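Local atomic coordinates of ABC transporter, substrate binding protein (Polyamine) (Agrobacterium tumefaciens, PDB entry 4EUO), a protein that binds gamma-aminobutyric acid in the periplasm as the substrate-binding component of an ABC transporter, probably delivering it for uptake. Residues A[121-125]-A[168-172]; A[131-135]-A[194-200]; A[186-190]-A[203-207]. Numbering follows the deposited sequence.

Contact 1 (A[121-125]-A[168-172])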
loop_
_atom_site.group_PDB
_atom_site.type_symbol
_atom_site.label_atom_id
_atom_site.label_comp_id
_atom_site.label_asym_id
_atom_site.label_seq_id
_atom_site.Cartn_x
_atom_site.Cartn_y
_atom_site.Cartn_z
ATOM N N ASP A 121 18.669 12.650 -1.195
ATOM C CA ASP A 121 18.772 13.070 -2.594
ATOM C C ASP A 121 17.426 13.559 -3.121
ATOM O O ASP A 121 17.341 14.579 -3.820
ATOM C CB ASP A 121 19.220 11.908 -3.484
ATOM C CG ASP A 121 20.610 11.349 -3.227
ATOM O OD1 ASP A 121 21.452 12.080 -2.629
ATOM O OD2 ASP A 121 20.853 10.198 -3.621
ATOM N N LEU A 122 16.346 12.796 -2.782
ATOM C CA LEU A 122 15.027 13.150 -3.302
ATOM C C LEU A 122 14.583 14.511 -2.783
ATOM O O LEU A 122 13.808 15.206 -3.462
ATOM C CB LEU A 122 14.029 12.041 -2.890
ATOM C CG LEU A 122 12.635 12.170 -3.475
ATOM C CD1 LEU A 122 12.655 12.170 -5.016
ATOM C CD2 LEU A 122 11.742 11.087 -2.972
ATOM N N PHE A 123 15.090 14.930 -1.632
ATOM C CA PHE A 123 14.774 16.224 -1.058
ATOM C C PHE A 123 15.791 17.314 -1.457
ATOM O O PHE A 123 15.673 18.428 -0.968
ATOM C CB PHE A 123 14.619 16.121 0.468
ATOM C CG PHE A 123 13.256 15.601 0.884
ATOM C CD1 PHE A 123 12.300 16.460 1.409
ATOM C CD2 PHE A 123 12.941 14.257 0.759
ATOM C CE1 PHE A 123 11.032 15.988 1.766
ATOM C CE2 PHE A 123 11.681 13.778 1.136
ATOM C CZ PHE A 123 10.740 14.647 1.639
ATOM N N ASP A 124 16.717 17.007 -2.385
ATOM C CA ASP A 124 17.735 17.988 -2.789
ATOM C C ASP A 124 17.429 18.456 -4.209
ATOM O O ASP A 124 17.843 17.830 -5.169
ATOM C CB ASP A 124 19.148 17.392 -2.666
ATOM C CG ASP A 124 20.263 18.407 -2.817
ATOM O OD1 ASP A 124 20.052 19.411 -3.504
ATOM O OD2 ASP A 124 21.374 18.156 -2.280
ATOM N N THR A 125 16.692 19.564 -4.318
ATOM C CA THR A 125 16.331 20.134 -5.616
ATOM C C THR A 125 17.492 20.806 -6.345
ATOM O O THR A 125 17.405 20.963 -7.555
ATOM C CB THR A 125 15.146 21.080 -5.485
ATOM O OG1 THR A 125 15.504 22.155 -4.607
ATOM C CG2 THR A 125 13.895 20.375 -4.989
ATOM N N LYS A 168 10.710 20.238 6.629
ATOM C CA LYS A 168 11.525 19.615 5.599
ATOM C C LYS A 168 10.744 19.554 4.263
ATOM O O LYS A 168 11.287 19.854 3.201
ATOM C CB LYS A 168 11.977 18.208 6.035
ATOM C CG LYS A 168 12.919 17.500 5.034
ATOM C CD LYS A 168 14.211 18.291 4.727
ATOM C CE LYS A 168 15.175 17.374 4.052
ATOM N NZ LYS A 168 16.399 18.100 3.619
ATOM N N LEU A 169 9.466 19.179 4.315
ATOM C CA LEU A 169 8.632 19.175 3.104
ATOM C C LEU A 169 8.490 20.578 2.499
ATOM O O LEU A 169 8.493 20.715 1.286
ATOM C CB LEU A 169 7.246 18.577 3.377
ATOM C CG LEU A 169 7.284 17.063 3.518
ATOM C CD1 LEU A 169 6.103 16.583 4.371
ATOM C CD2 LEU A 169 7.297 16.391 2.144
ATOM N N ASP A 170 8.425 21.627 3.349
ATOM C CA ASP A 170 8.326 23.006 2.849
ATOM C C ASP A 170 9.495 23.363 1.954
ATOM O O ASP A 170 9.304 24.176 1.037
ATOM C CB ASP A 170 8.296 23.974 4.025
ATOM C CG ASP A 170 6.944 24.123 4.674
ATOM O OD1 ASP A 170 5.948 23.656 4.083
ATOM O OD2 ASP A 170 6.874 24.717 5.782
ATOM N N THR A 171 10.700 22.781 2.187
ATOM C CA THR A 171 11.860 23.117 1.360
ATOM C C THR A 171 11.707 22.694 -0.101
ATOM O O THR A 171 12.444 23.194 -0.970
ATOM C CB THR A 171 13.159 22.540 1.949
ATOM O OG1 THR A 171 13.191 21.115 1.785
ATOM C CG2 THR A 171 13.404 22.933 3.405
ATOM N N ILE A 172 10.770 21.751 -0.398
ATOM C CA ILE A 172 10.594 21.268 -1.765
ATOM C C ILE A 172 9.146 21.334 -2.207
ATOM O O ILE A 172 8.852 20.861 -3.305
ATOM C CB ILE A 172 11.115 19.807 -1.916
ATOM C CG1 ILE A 172 10.279 18.807 -1.079
ATOM C CG2 ILE A 172 12.604 19.719 -1.561
ATOM C CD1 ILE A 172 10.407 17.346 -1.561
HETATM O O HOH W 1 15.497 19.705 1.523
#

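Contact 2 (A[131-135]-A[194-200]). With ABU (gamma-amino-butanoic acid), chain E.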
loop_
_atom_site.group_PDB
_atom_site.type_symbol
_atom_site.label_atom_id
_atom_site.label_comp_id
_atom_site.label_asym_id
_atom_site.label_seq_id
_atom_site.Cartn_x
_atom_site.Cartn_y
_atom_site.Cartn_z
ATOM N N LYS A 131 10.586 18.336 -10.874
ATOM C CA LYS A 131 9.442 17.861 -10.104
ATOM C C LYS A 131 9.670 16.472 -9.556
ATOM O O LYS A 131 10.344 15.657 -10.166
ATOM C CB LYS A 131 8.123 17.933 -10.897
ATOM C CG LYS A 131 7.728 19.323 -11.418
ATOM C CD LYS A 131 7.587 20.387 -10.319
ATOM C CE LYS A 131 7.153 21.735 -10.860
ATOM N NZ LYS A 131 8.081 22.244 -11.911
ATOM N N ARG A 132 9.132 16.241 -8.367
ATOM C CA ARG A 132 9.198 14.943 -7.703
ATOM C C ARG A 132 7.806 14.631 -7.221
ATOM O O ARG A 132 7.031 15.542 -6.948
ATOM C CB ARG A 132 10.223 14.894 -6.560
ATOM C CG ARG A 132 10.131 16.049 -5.573
ATOM C CD ARG A 132 11.167 17.144 -5.903
ATOM N NE ARG A 132 12.525 16.696 -5.567
ATOM C CZ ARG A 132 13.625 16.953 -6.278
ATOM N NH1 ARG A 132 13.552 17.673 -7.408
ATOM N NH2 ARG A 132 14.809 16.520 -5.856
ATOM N N THR A 133 7.495 13.337 -7.109
ATOM C CA THR A 133 6.126 12.946 -6.749
ATOM C C THR A 133 6.039 12.169 -5.452
ATOM O O THR A 133 6.903 11.338 -5.125
ATOM C CB THR A 133 5.455 12.241 -7.958
ATOM O OG1 THR A 133 4.084 12.019 -7.642
ATOM C CG2 THR A 133 6.060 10.912 -8.324
ATOM N N PHE A 134 4.983 12.460 -4.713
ATOM C CA PHE A 134 4.695 11.842 -3.411
ATOM C C PHE A 134 3.209 11.580 -3.336
ATOM O O PHE A 134 2.412 12.284 -3.992
ATOM C CB PHE A 134 5.057 12.807 -2.281
ATOM C CG PHE A 134 6.540 13.006 -2.108
ATOM C CD1 PHE A 134 7.310 12.086 -1.398
ATOM C CD2 PHE A 134 7.170 14.125 -2.632
ATOM C CE1 PHE A 134 8.685 12.287 -1.212
ATOM C CE2 PHE A 134 8.557 14.288 -2.498
ATOM C CZ PHE A 134 9.297 13.390 -1.767
ATOM N N TYR A 135 2.836 10.644 -2.455
ATOM C CA TYR A 135 1.437 10.265 -2.243
ATOM C C TYR A 135 0.654 11.413 -1.648
ATOM O O TYR A 135 1.059 12.028 -0.656
ATOM C CB TYR A 135 1.434 9.059 -1.321
ATOM C CG TYR A 135 0.131 8.339 -1.085
ATOM C CD1 TYR A 135 -0.804 8.192 -2.103
ATOM C CD2 TYR A 135 -0.091 7.659 0.110
ATOM C CE1 TYR A 135 -1.951 7.425 -1.919
ATOM C CE2 TYR A 135 -1.223 6.873 0.293
ATOM C CZ TYR A 135 -2.123 6.737 -0.738
ATOM O OH TYR A 135 -3.230 5.947 -0.559
ATOM N N ALA A 194 6.964 13.972 -13.468
ATOM C CA ALA A 194 7.673 13.954 -12.176
ATOM C C ALA A 194 8.482 12.699 -12.248
ATOM O O ALA A 194 8.008 11.605 -11.945
ATOM C CB ALA A 194 6.716 13.937 -11.006
ATOM N N PRO A 195 9.708 12.813 -12.787
ATOM C CA PRO A 195 10.467 11.615 -13.148
ATOM C C PRO A 195 11.022 10.773 -12.018
ATOM O O PRO A 195 11.552 9.690 -12.253
ATOM C CB PRO A 195 11.580 12.158 -14.045
ATOM C CG PRO A 195 11.801 13.538 -13.510
ATOM C CD PRO A 195 10.404 14.043 -13.204
ATOM N N PHE A 196 10.876 11.247 -10.787
ATOM C CA PHE A 196 11.265 10.448 -9.637
ATOM C C PHE A 196 10.374 10.800 -8.467
ATOM O O PHE A 196 9.753 11.860 -8.447
ATOM C CB PHE A 196 12.778 10.531 -9.307
ATOM C CG PHE A 196 13.384 11.912 -9.413
ATOM C CD1 PHE A 196 13.031 12.918 -8.525
ATOM C CD2 PHE A 196 14.312 12.207 -10.407
ATOM C CE1 PHE A 196 13.585 14.203 -8.629
ATOM C CE2 PHE A 196 14.891 13.487 -10.486
ATOM C CZ PHE A 196 14.525 14.469 -9.601
ATOM N N GLY A 197 10.278 9.883 -7.524
ATOM C CA GLY A 197 9.453 10.111 -6.363
ATOM C C GLY A 197 9.348 8.881 -5.515
ATOM O O GLY A 197 9.955 7.846 -5.819
ATOM N N SER A 198 8.563 9.023 -4.457
ATOM C CA SER A 198 8.304 7.929 -3.510
ATOM C C SER A 198 7.031 7.216 -3.938
ATOM O O SER A 198 5.957 7.822 -3.913
ATOM C CB SER A 198 8.149 8.471 -2.111
ATOM O OG SER A 198 7.823 7.365 -1.279
ATOM N N VAL A 199 7.148 5.971 -4.366
ATOM C CA VAL A 199 6.047 5.246 -4.977
ATOM C C VAL A 199 5.929 3.845 -4.417
ATOM O O VAL A 199 6.881 3.301 -3.838
ATOM C CB VAL A 199 6.254 5.161 -6.530
ATOM C CG1 VAL A 199 6.242 6.567 -7.148
ATOM C CG2 VAL A 199 7.577 4.477 -6.861
ATOM N N TRP A 200 4.765 3.216 -4.622
ATOM C CA TRP A 200 4.547 1.836 -4.219
ATOM C C TRP A 200 5.433 0.960 -5.088
ATOM O O TRP A 200 5.405 1.086 -6.323
ATOM C CB TRP A 200 3.076 1.463 -4.399
ATOM C CG TRP A 200 2.112 2.161 -3.500
ATOM C CD1 TRP A 200 2.291 2.472 -2.187
ATOM C CD2 TRP A 200 0.763 2.521 -3.820
ATOM N NE1 TRP A 200 1.134 3.034 -1.663
ATOM C CE2 TRP A 200 0.175 3.057 -2.646
ATOM C CE3 TRP A 200 -0.013 2.439 -4.986
ATOM C CZ2 TRP A 200 -1.145 3.529 -2.614
ATOM C CZ3 TRP A 200 -1.339 2.850 -4.940
ATOM C CH2 TRP A 200 -1.883 3.415 -3.771
HETATM N N ABU E . -1.822 0.673 -0.351
HETATM C CD ABU E . -0.879 0.082 -1.309
HETATM C CB ABU E . -1.490 -0.051 -2.683
HETATM C CG ABU E . -0.503 -0.682 -3.605
HETATM C C ABU E . -0.921 -0.760 -5.058
HETATM O O ABU E . 0.034 -0.966 -5.962
HETATM O OXT ABU E . -2.142 -0.512 -5.466
HETATM O O HOH W 2 4.869 9.007 -1.503
#

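Contact 3 (A[186-190]-A[203-207]). With ABU (gamma-amino-butanoic acid), chain E.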
loop_
_atom_site.group_PDB
_atom_site.type_symbol
_atom_site.label_atom_id
_atom_site.label_comp_id
_atom_site.label_asym_id
_atom_site.label_seq_id
_atom_site.Cartn_x
_atom_site.Cartn_y
_atom_site.Cartn_z
ATOM N N GLN A 186 2.306 5.961 -11.709
ATOM C CA GLN A 186 2.950 5.366 -12.869
ATOM C C GLN A 186 3.007 6.346 -14.042
ATOM O O GLN A 186 4.042 6.457 -14.696
ATOM C CB GLN A 186 2.190 4.100 -13.259
ATOM C CG GLN A 186 2.385 2.970 -12.216
ATOM C CD GLN A 186 1.421 1.863 -12.442
ATOM O OE1 GLN A 186 0.171 2.048 -12.450
ATOM N NE2 GLN A 186 1.938 0.637 -12.539
ATOM N N GLN A 187 1.916 7.093 -14.266
ATOM C CA GLN A 187 1.905 8.099 -15.350
ATOM C C GLN A 187 2.952 9.170 -15.084
ATOM O O GLN A 187 3.663 9.547 -16.013
ATOM C CB GLN A 187 0.506 8.737 -15.398
ATOM C CG GLN A 187 0.328 9.848 -16.465
ATOM C CD GLN A 187 0.674 11.228 -15.865
ATOM O OE1 GLN A 187 1.551 11.944 -16.357
ATOM N NE2 GLN A 187 0.047 11.622 -14.751
ATOM N N LEU A 188 3.017 9.695 -13.859
ATOM C CA LEU A 188 3.952 10.754 -13.549
ATOM C C LEU A 188 5.391 10.340 -13.768
ATOM O O LEU A 188 6.160 11.111 -14.370
ATOM C CB LEU A 188 3.737 11.260 -12.123
ATOM C CG LEU A 188 2.464 12.061 -11.927
ATOM C CD1 LEU A 188 2.182 12.289 -10.457
ATOM C CD2 LEU A 188 2.513 13.398 -12.685
ATOM N N ILE A 189 5.778 9.131 -13.327
ATOM C CA ILE A 189 7.128 8.642 -13.521
ATOM C C ILE A 189 7.359 8.385 -15.019
ATOM O O ILE A 189 8.341 8.898 -15.586
ATOM C CB ILE A 189 7.383 7.344 -12.690
ATOM C CG1 ILE A 189 7.222 7.563 -11.159
ATOM C CG2 ILE A 189 8.733 6.729 -13.075
ATOM C CD1 ILE A 189 8.299 8.482 -10.545
ATOM N N ALA A 190 6.490 7.578 -15.661
ATOM C CA ALA A 190 6.721 7.183 -17.047
ATOM C C ALA A 190 6.753 8.365 -18.026
ATOM O O ALA A 190 7.541 8.324 -18.981
ATOM C CB ALA A 190 5.687 6.143 -17.489
ATOM N N ARG A 203 4.172 -0.860 -8.271
ATOM C CA ARG A 203 3.797 -0.051 -9.434
ATOM C C ARG A 203 4.987 0.107 -10.378
ATOM O O ARG A 203 4.783 0.214 -11.595
ATOM C CB ARG A 203 3.282 1.298 -8.980
ATOM C CG ARG A 203 1.974 1.195 -8.207
ATOM C CD ARG A 203 0.804 0.904 -9.149
ATOM N NE ARG A 203 -0.396 0.545 -8.383
ATOM C CZ ARG A 203 -1.621 0.519 -8.896
ATOM N NH1 ARG A 203 -1.826 0.878 -10.155
ATOM N NH2 ARG A 203 -2.663 0.215 -8.130
ATOM N N MET A 204 6.217 0.074 -9.839
ATOM C CA MET A 204 7.422 0.124 -10.673
ATOM C C MET A 204 7.639 -1.245 -11.327
ATOM O O MET A 204 7.954 -1.291 -12.525
ATOM C CB MET A 204 8.636 0.529 -9.838
ATOM C CG MET A 204 8.519 1.920 -9.213
ATOM S SD MET A 204 8.248 3.270 -10.399
ATOM C CE MET A 204 6.408 3.482 -10.323
ATOM N N THR A 205 7.400 -2.347 -10.597
ATOM C CA THR A 205 7.464 -3.684 -11.190
ATOM C C THR A 205 6.494 -3.739 -12.375
ATOM O O THR A 205 6.862 -4.244 -13.451
ATOM C CB THR A 205 7.059 -4.732 -10.159
ATOM O OG1 THR A 205 8.048 -4.702 -9.128
ATOM C CG2 THR A 205 6.977 -6.137 -10.749
ATOM N N ALA A 206 5.265 -3.215 -12.218
ATOM C CA ALA A 206 4.288 -3.271 -13.322
ATOM C C ALA A 206 4.710 -2.456 -14.507
ATOM O O ALA A 206 4.518 -2.901 -15.651
ATOM C CB ALA A 206 2.935 -2.842 -12.822
ATOM N N LEU A 207 5.294 -1.279 -14.288
ATOM C CA LEU A 207 5.785 -0.476 -15.401
ATOM C C LEU A 207 6.840 -1.261 -16.169
ATOM O O LEU A 207 6.771 -1.336 -17.401
ATOM C CB LEU A 207 6.399 0.832 -14.924
ATOM C CG LEU A 207 5.432 1.978 -14.700
ATOM C CD1 LEU A 207 6.148 3.176 -14.093
ATOM C CD2 LEU A 207 4.704 2.403 -16.010
HETATM N N ABU E . -1.822 0.673 -0.351
HETATM C CD ABU E . -0.879 0.082 -1.309
HETATM C CB ABU E . -1.490 -0.051 -2.683
HETATM C CG ABU E . -0.503 -0.682 -3.605
HETATM C C ABU E . -0.921 -0.760 -5.058
HETATM O O ABU E . 0.034 -0.966 -5.962
HETATM O OXT ABU E . -2.142 -0.512 -5.466
#

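Contact 1 (A[121-125]-A[168-172])
Lys168, on helix 162-170, reaches the 121-125 segment in two ways. Its aliphatic part lies obliquely beside the ring of Phe123, with Lys168 CG 3.8 Å from Phe123 CD1, while beyond a bend at chi2 (58°, p) the chain carries the ammonium on to a water. That water accepts from Lys168 NZ at 2.8 Å and donates to Phe123 O at 2.8 Å and to Thr171 OG1 at 2.7 Å; no direct hydrogen bond crosses between the segments, so this water is their polar link. Leu169 meets the ring near its plane, Leu169 CD2 lying 3.8 Å from Phe123 CE1, although its CA-to-CB bond points away. Segment 121-125 takes in the C-terminal end of helix 119-122, and 168-172 runs on from helix 162-170, in an alpha/beta lobe of this PBP-clan periplasmic binding protein; Phe123, the first residue to leave helical phi/psi, turns its ring toward Lys168, Leu169 and Ile172. Ala146 and Ala149 of helix 142-149 and Phe134 of strand 132-135 also touch this ring. Asp170 turns elsewhere, to a salt bridge with Lys314 and a hydrogen bond to Trp311 NE1, tying helix 162-170 to the last modelled residues. Thr171 folds its hydroxyl back, OG1 donating to Lys168 O at 2.7 Å. Ile172 covers one face of the Phe123 ring in a CH-pi contact: Ile172 CD1 stands 3.9 Å from the ring centroid, 26° off the normal. Its other branch, Ile172 CG2, packs 3.4 Å from Phe123 O and 3.7 Å from Thr125 CG2.

Contact 2 (A[131-135]-A[194-200])
At Lys131 the contact begins with the carbonyl packed on the Pro195 ring and on Ala194: Lys131 O lies 3.4 Å from Pro195 CD and 3.8 Å from Ala194 CA. Arg132 brings its CA within 3.2 Å of Phe196 O, a CA-H...O contact, and sets the face of its guanidinium against the edge of the Phe196 ring, with Arg132 CZ 3.6 Å from Phe196 CE1. The guanidinium also hydrogen-bonds to the carbonyls of Leu122, Phe128 and Gly130. Thr133 carries both direct interstrand bonds, Thr133 N to Phe196 O (3.0 Å) and Ser198 N to Thr133 O (2.9 Å), so it straddles Gly197 in parallel register; the strand axes run 4.6 Å apart at 15°. Gly197 comes so close that an ideal CB would sit 2.2 Å from Thr133 O. With strand 176-179 on its other edge, strand 132-135 belongs to the parallel part of the alpha/beta lobe sheet of this PBP-clan protein. Phe134 rests CD1 3.8 Å from Ser198 CB. By Tyr135 the strands have separated, and a water bridges them, accepting from Tyr135 N (2.8 Å) and donating to Ser198 O (2.9 Å). The Tyr135 ring receives the edge of Trp200, centroids 5.4 Å apart and planes at 62°, while Tyr135 OH hydrogen-bonds to Glu60, a residue of the GABA pocket. Trp200 in turn lays a face against the bound GABA, Trp200 CE3 being 3.3 Å from ABU C.

Contact 3 (A[186-190]-A[203-207])
Gln186 and Arg203 pair through two hydrogen bonds that use both ends of the glutamine amide. Gln186 NE2 donates to Arg203 O at 3.0 Å (154° at the hydrogen), and Gln186 OE1 accepts from Arg203 NH1 at 3.3 Å, longer but nearly straight at 162°. The carbonyl Arg203 O thereby has a second donor besides Leu207 N of its own helix, 3.1 Å away, and Gln186 NE2 has a further partner in Thr11 OG1. Each guanidinium nitrogen has an acceptor: NH1 in Gln186, Arg203 NE in ABU O at 2.9 Å, and Arg203 NH2 in ABU OXT at 2.8 Å, with Gly9 O as an additional acceptor for NH2. Gln186 OE1 and ABU OXT both lie near the guanidinium plane, so the glutamine meets the group at one edge while the ligand occupies another. Below this polar layer the helices, whose axes cross at -58° and approach to 10.7 Å, meet through apolar side chains. Leu207 packs CD2 against Ala190 CB (4.1 Å) and CD1 near Gln186 O (3.9 Å), and Met204 CE reaches Ile189 CG1 (4.2 Å). An axis separation this wide is spanned by side chains rather than by close backbone contact. Fork-like donation by arginine NE and NH2 to the two carboxylate oxygens is the classical bidentate recognition of a carboxylate, here at the GABA site of a periplasmic binding protein.

In the fold
From the N terminus, the chain leaves helix 119-122 and contact 1 closes its loop at 168-172, 43 residues beyond 121-125; strand 132-135 lies within that loop. Contact 2 opens there and closes beyond it at 194-200, so the two cross; they also touch, Leu122 O to Arg132 NE at 2.9 Å. Contact 3 opens at 186-190, before contact 2 closes, and ends at 203-207, crossing it, whereas contacts 1 and 3 follow in series with nearest atoms about 8 Å apart. Contact 2 sits between them, pairing strands 132-135 and 196-200, against which Leu122 of contact 1 packs, while contact 3 packs the helices flanking strand 196-200. Contacts 2 and 3 both reach GABA.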